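Local coordinates for HK97 Family Phage Portal Protein (Corynebacterium diphtheriae, PDB 3KDR) that probably forms the ring-shaped portal through which DNA enters and leaves the capsid of an HK97-family phage, at residues L71-L81 against V119-L130. Numbering follows the deposited sequence.
Sequences LLFNGVACWAL and VCIFVGIHGGLL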
ATOM      1  N   LEU C  71      36.450  25.999 -12.127  1.00 16.86           N
ATOM      2  CA  LEU C  71      35.306  26.592 -12.773  1.00 17.53           C
ATOM      3  C   LEU C  71      34.084  26.396 -11.944  1.00 17.27           C
ATOM      4  O   LEU C  71      33.298  27.279 -11.788  1.00 18.14           O
ATOM      5  CB  LEU C  71      35.095  25.932 -14.127  1.00 17.54           C
ATOM      6  CG  LEU C  71      35.540  26.696 -15.361  1.00 18.31           C
ATOM      7  CD1 LEU C  71      36.425  27.892 -15.078  1.00 19.32           C
ATOM      8  CD2 LEU C  71      36.216  25.715 -16.247  1.00 18.17           C
ATOM      9  N   LEU C  72      33.919  25.198 -11.440  1.00 16.91           N
ATOM     10  CA  LEU C  72      32.743  24.826 -10.688  1.00 16.43           C
ATOM     11  C   LEU C  72      32.544  25.617  -9.414  1.00 15.85           C
ATOM     12  O   LEU C  72      31.468  26.110  -9.163  1.00 15.04           O
ATOM     13  CB  LEU C  72      32.970  23.407 -10.305  1.00 16.67           C
ATOM     14  CG  LEU C  72      31.874  22.516  -9.802  1.00 18.28           C
ATOM     15  CD1 LEU C  72      30.726  22.454 -10.762  1.00 19.41           C
ATOM     16  CD2 LEU C  72      32.525  21.163  -9.709  1.00 18.73           C
ATOM     17  N   PHE C  73      33.599  25.677  -8.601  1.00 15.36           N
ATOM     18  CA  PHE C  73      33.602  26.391  -7.340  1.00 14.93           C
ATOM     19  C   PHE C  73      33.842  27.860  -7.407  1.00 15.74           C
ATOM     20  O   PHE C  73      33.223  28.600  -6.655  1.00 15.98           O
ATOM     21  CB  PHE C  73      34.662  25.811  -6.440  1.00 14.71           C
ATOM     22  CG  PHE C  73      34.301  24.491  -5.921  1.00 14.06           C
ATOM     23  CD1 PHE C  73      33.433  24.383  -4.863  1.00 11.97           C
ATOM     24  CD2 PHE C  73      34.764  23.349  -6.513  1.00 14.62           C
ATOM     25  CE1 PHE C  73      33.060  23.181  -4.387  1.00 10.42           C
ATOM     26  CE2 PHE C  73      34.386  22.123  -6.016  1.00 14.15           C
ATOM     27  CZ  PHE C  73      33.537  22.051  -4.941  1.00 11.27           C
ATOM     28  N   ASN C  74      34.767  28.299  -8.259  1.00 16.43           N
ATOM     29  CA  ASN C  74      35.145  29.708  -8.285  1.00 16.02           C
ATOM     30  C   ASN C  74      34.719  30.465  -9.515  1.00 16.26           C
ATOM     31  O   ASN C  74      34.787  31.656  -9.551  1.00 16.22           O
ATOM     32  CB  ASN C  74      36.620  29.794  -8.094  1.00 15.88           C
ATOM     33  CG  ASN C  74      36.980  29.664  -6.687  1.00 16.87           C
ATOM     34  OD1 ASN C  74      36.902  30.630  -5.954  1.00 15.46           O
ATOM     35  ND2 ASN C  74      37.343  28.453  -6.259  1.00 19.11           N
ATOM     36  N   GLY C  75      34.269  29.788 -10.545  1.00 16.95           N
ATOM     37  CA  GLY C  75      33.740  30.519 -11.706  1.00 17.30           C
ATOM     38  C   GLY C  75      34.759  30.889 -12.772  1.00 17.40           C
ATOM     39  O   GLY C  75      34.376  31.391 -13.836  1.00 17.36           O
ATOM     40  N   VAL C  76      36.036  30.637 -12.499  1.00 17.14           N
ATOM     41  CA  VAL C  76      37.096  30.985 -13.419  1.00 17.16           C
ATOM     42  C   VAL C  76      38.228  30.040 -13.226  1.00 17.25           C
ATOM     43  O   VAL C  76      38.289  29.407 -12.182  1.00 17.13           O
ATOM     44  CB  VAL C  76      37.643  32.342 -13.102  1.00 17.07           C
ATOM     45  CG1 VAL C  76      36.703  33.375 -13.555  1.00 17.54           C
ATOM     46  CG2 VAL C  76      37.879  32.422 -11.628  1.00 16.59           C
ATOM     47  N   ALA C  77      39.125  29.957 -14.213  1.00 17.07           N
ATOM     48  CA  ALA C  77      40.345  29.134 -14.091  1.00 17.16           C
ATOM     49  C   ALA C  77      41.394  29.763 -14.928  1.00 17.52           C
ATOM     50  O   ALA C  77      41.055  30.464 -15.852  1.00 18.20           O
ATOM     51  CB  ALA C  77      40.110  27.730 -14.549  1.00 15.89           C
ATOM     52  N   CYS C  78      42.665  29.519 -14.600  1.00 18.22           N
ATOM     53  CA  CYS C  78      43.805  29.930 -15.457  1.00 17.88           C
ATOM     54  C   CYS C  78      44.755  28.815 -15.790  1.00 17.75           C
ATOM     55  O   CYS C  78      45.115  27.998 -14.928  1.00 16.89           O
ATOM     56  CB  CYS C  78      44.633  30.963 -14.748  1.00 17.97           C
ATOM     57  SG  CYS C  78      45.509  32.077 -15.789  1.00 18.85           S
ATOM     58  N   TRP C  79      45.183  28.800 -17.040  1.00 18.37           N
ATOM     59  CA  TRP C  79      46.330  27.991 -17.466  1.00 18.73           C
ATOM     60  C   TRP C  79      47.435  28.971 -17.714  1.00 18.94           C
ATOM     61  O   TRP C  79      47.181  30.039 -18.261  1.00 19.72           O
ATOM     62  CB  TRP C  79      46.026  27.264 -18.782  1.00 18.81           C
ATOM     63  CG  TRP C  79      45.112  26.144 -18.658  1.00 17.96           C
ATOM     64  CD1 TRP C  79      44.451  25.739 -17.546  1.00 18.21           C
ATOM     65  CD2 TRP C  79      44.746  25.260 -19.681  1.00 17.90           C
ATOM     66  NE1 TRP C  79      43.707  24.639 -17.808  1.00 16.81           N
ATOM     67  CE2 TRP C  79      43.856  24.325 -19.124  1.00 16.29           C
ATOM     68  CE3 TRP C  79      45.110  25.133 -21.013  1.00 17.90           C
ATOM     69  CZ2 TRP C  79      43.298  23.314 -19.852  1.00 16.70           C
ATOM     70  CZ3 TRP C  79      44.536  24.116 -21.743  1.00 18.21           C
ATOM     71  CH2 TRP C  79      43.648  23.219 -21.158  1.00 17.66           C
ATOM     72  N   ALA C  80      48.650  28.624 -17.322  1.00 19.28           N
ATOM     73  CA  ALA C  80      49.823  29.433 -17.673  1.00 19.42           C
ATOM     74  C   ALA C  80      50.478  28.783 -18.857  1.00 19.48           C
ATOM     75  O   ALA C  80      50.948  27.669 -18.751  1.00 20.39           O
ATOM     76  CB  ALA C  80      50.775  29.512 -16.544  1.00 18.52           C
ATOM     77  N   LEU C  81      50.510  29.476 -19.975  1.00 19.68           N
ATOM     78  CA  LEU C  81      50.961  28.869 -21.191  1.00 20.55           C
ATOM     79  C   LEU C  81      52.468  28.963 -21.331  1.00 21.68           C
ATOM     80  O   LEU C  81      53.056  30.001 -20.978  1.00 22.52           O
ATOM     81  CB  LEU C  81      50.344  29.553 -22.386  1.00 20.10           C
ATOM     82  CG  LEU C  81      48.858  29.821 -22.310  1.00 20.22           C
ATOM     83  CD1 LEU C  81      48.526  30.517 -23.567  1.00 18.89           C
ATOM     84  CD2 LEU C  81      48.039  28.552 -22.186  1.00 16.81           C
ATOM     85  N   VAL C 119      49.150  33.479 -20.868  1.00 14.95           N
ATOM     86  CA  VAL C 119      48.131  32.987 -19.968  1.00 12.75           C
ATOM     87  C   VAL C 119      46.867  32.679 -20.725  1.00 11.16           C
ATOM     88  O   VAL C 119      46.596  33.317 -21.717  1.00 10.77           O
ATOM     89  CB  VAL C 119      47.880  34.095 -18.901  1.00 12.86           C
ATOM     90  CG1 VAL C 119      46.628  34.866 -19.188  1.00 10.02           C
ATOM     91  CG2 VAL C 119      47.870  33.520 -17.533  1.00 12.49           C
ATOM     92  N   CYS C 120      46.083  31.716 -20.259  1.00 10.07           N
ATOM     93  CA  CYS C 120      44.728  31.495 -20.821  1.00  9.22           C
ATOM     94  C   CYS C 120      43.689  31.312 -19.772  1.00  8.33           C
ATOM     95  O   CYS C 120      43.782  30.396 -18.988  1.00  7.93           O
ATOM     96  CB  CYS C 120      44.699  30.261 -21.670  1.00  9.98           C
ATOM     97  SG  CYS C 120      43.078  29.753 -22.294  1.00  9.49           S
ATOM     98  N   ILE C 121      42.696  32.184 -19.763  1.00  7.71           N
ATOM     99  CA  ILE C 121      41.771  32.237 -18.661  1.00  7.86           C
ATOM    100  C   ILE C 121      40.427  31.803 -19.119  1.00  8.21           C
ATOM    101  O   ILE C 121      39.964  32.321 -20.108  1.00 10.01           O
ATOM    102  CB  ILE C 121      41.646  33.636 -18.123  1.00  7.80           C
ATOM    103  CG1 ILE C 121      42.880  33.929 -17.292  1.00  7.03           C
ATOM    104  CG2 ILE C 121      40.348  33.790 -17.275  1.00  5.90           C
ATOM    105  CD1 ILE C 121      43.054  35.385 -17.000  1.00  5.84           C
ATOM    106  N   PHE C 122      39.793  30.912 -18.363  1.00  7.86           N
ATOM    107  CA  PHE C 122      38.527  30.316 -18.699  1.00  7.35           C
ATOM    108  C   PHE C 122      37.430  30.872 -17.817  1.00  8.25           C
ATOM    109  O   PHE C 122      37.598  30.962 -16.632  1.00  7.82           O
ATOM    110  CB  PHE C 122      38.587  28.859 -18.389  1.00  6.89           C
ATOM    111  CG  PHE C 122      39.558  28.100 -19.197  1.00  4.83           C
ATOM    112  CD1 PHE C 122      39.146  27.494 -20.355  1.00  4.64           C
ATOM    113  CD2 PHE C 122      40.854  27.907 -18.780  1.00  3.16           C
ATOM    114  CE1 PHE C 122      39.992  26.738 -21.119  1.00  2.00           C
ATOM    115  CE2 PHE C 122      41.717  27.144 -19.547  1.00  2.00           C
ATOM    116  CZ  PHE C 122      41.275  26.567 -20.712  1.00  2.00           C
ATOM    117  N   VAL C 123      36.280  31.172 -18.398  1.00 10.12           N
ATOM    118  CA  VAL C 123      35.117  31.666 -17.642  1.00 10.79           C
ATOM    119  C   VAL C 123      34.048  30.588 -17.582  1.00 12.15           C
ATOM    120  O   VAL C 123      33.702  30.003 -18.581  1.00 13.20           O
ATOM    121  CB  VAL C 123      34.505  32.865 -18.339  1.00 11.11           C
ATOM    122  CG1 VAL C 123      33.235  33.261 -17.704  1.00  9.23           C
ATOM    123  CG2 VAL C 123      35.481  34.019 -18.361  1.00  9.55           C
ATOM    124  N   GLY C 124      33.504  30.332 -16.408  1.00 13.03           N
ATOM    125  CA  GLY C 124      32.667  29.165 -16.237  1.00 12.96           C
ATOM    126  C   GLY C 124      31.276  29.367 -16.738  1.00 13.17           C
ATOM    127  O   GLY C 124      31.082  30.103 -17.652  1.00 12.69           O
ATOM    128  N   ILE C 125      30.318  28.714 -16.089  1.00 14.40           N
ATOM    129  CA  ILE C 125      28.907  28.842 -16.422  1.00 14.97           C
ATOM    130  C   ILE C 125      28.138  29.723 -15.439  1.00 15.83           C
ATOM    131  O   ILE C 125      26.989  30.099 -15.706  1.00 17.04           O
ATOM    132  CB  ILE C 125      28.276  27.486 -16.531  1.00 14.73           C
ATOM    133  CG1 ILE C 125      28.329  26.754 -15.194  1.00 15.65           C
ATOM    134  CG2 ILE C 125      29.025  26.682 -17.545  1.00 14.02           C
ATOM    135  CD1 ILE C 125      27.850  25.323 -15.269  1.00 15.11           C
ATOM    136  N   HIS C 126      28.785  30.077 -14.334  1.00 16.46           N
ATOM    137  CA  HIS C 126      28.225  31.011 -13.355  1.00 17.12           C
ATOM    138  C   HIS C 126      29.367  31.519 -12.512  1.00 17.31           C
ATOM    139  O   HIS C 126      30.492  31.427 -12.918  1.00 18.69           O
ATOM    140  CB  HIS C 126      27.127  30.350 -12.501  1.00 17.58           C
ATOM    141  CG  HIS C 126      27.464  28.981 -11.990  1.00 18.20           C
ATOM    142  ND1 HIS C 126      28.617  28.689 -11.285  1.00 20.04           N
ATOM    143  CD2 HIS C 126      26.776  27.827 -12.072  1.00 18.27           C
ATOM    144  CE1 HIS C 126      28.628  27.409 -10.968  1.00 19.21           C
ATOM    145  NE2 HIS C 126      27.517  26.864 -11.424  1.00 20.61           N
ATOM    146  N   GLY C 127      29.114  32.006 -11.322  1.00 17.66           N
ATOM    147  CA  GLY C 127      30.160  32.658 -10.576  1.00 18.04           C
ATOM    148  C   GLY C 127      30.818  31.751  -9.590  1.00 18.53           C
ATOM    149  O   GLY C 127      31.591  32.194  -8.749  1.00 19.17           O
ATOM    150  N   GLY C 128      30.468  30.482  -9.636  1.00 18.82           N
ATOM    151  CA  GLY C 128      31.055  29.527  -8.715  1.00 18.89           C
ATOM    152  C   GLY C 128      30.151  29.215  -7.552  1.00 19.14           C
ATOM    153  O   GLY C 128      29.506  30.105  -6.967  1.00 19.50           O
ATOM    154  N   LEU C 129      30.117  27.943  -7.211  1.00 19.03           N
ATOM    155  CA  LEU C 129      29.324  27.480  -6.105  1.00 19.78           C
ATOM    156  C   LEU C 129      29.731  28.107  -4.775  1.00 19.36           C
ATOM    157  O   LEU C 129      28.928  28.213  -3.858  1.00 20.00           O
ATOM    158  CB  LEU C 129      29.481  25.977  -5.969  1.00 20.29           C
ATOM    159  CG  LEU C 129      28.926  25.219  -7.152  1.00 20.12           C
ATOM    160  CD1 LEU C 129      29.298  23.803  -6.940  1.00 19.92           C
ATOM    161  CD2 LEU C 129      27.406  25.409  -7.272  1.00 18.18           C
ATOM    162  N   LEU C 130      30.990  28.476  -4.652  1.00 18.44           N
ATOM    163  CA  LEU C 130      31.405  29.181  -3.470  1.00 17.96           C
ATOM    164  C   LEU C 130      30.749  30.511  -3.375  1.00 17.73           C
ATOM    165  O   LEU C 130      30.600  31.014  -2.312  1.00 18.20           O
ATOM    166  CB  LEU C 130      32.902  29.378  -3.416  1.00 17.57           C
ATOM    167  CG  LEU C 130      33.668  28.097  -3.126  1.00 17.65           C
ATOM    168  CD1 LEU C 130      35.113  28.419  -3.122  1.00 15.89           C
ATOM    169  CD2 LEU C 130      33.241  27.422  -1.818  1.00 16.90           C
TER
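Trp79 and Phe122 both hold CG anti to the carbonyl carbon (chi1 -74° and -64°). Their side chains leave the same face of the sheet from diagonal positions, and these torsions turn the rings toward each other. The edge of Phe122 points at the face of Trp79, with planes at 67° and Phe122 CE2 3.6 Å from Trp79 CE2. Trp79 NE1 is hydrogen-bonded to Thr67 OG1, and Arg63 makes a cation-pi contact with the indole; both lie on helix 60-74. Leu71 CD1 reaches Phe122 CB at 4.1 Å. Ile266 and Arg269 of helix 247-270 also pack on Phe122.

Strands 76-81 and 119-123 run antiparallel. Ala77 pairs with Phe122 and Trp79 with Cys120, each through two backbone hydrogen bonds. Past the strand, Gly124 N donates a hydrogen bond to Gly75 O (2.9 Å) from well above its carbonyl plane.

Beyond the strands, near Gly128, Leu129 N donates to Leu72 O and Leu130 N to Phe73 O, both at 3.0 Å, in plane on a lone pair. His126 ND1 accepts a hydrogen bond from Gly128 N, the N-cap residue.

Leu72 O and Phe73 O, in the last turn of helix 60-74, thus satisfy amides opening helix 129-132. Packing, the Thr67 hydrogen bond and the cation-pi contact join the Trp79-Phe122 face to helices 60-74 and 247-270.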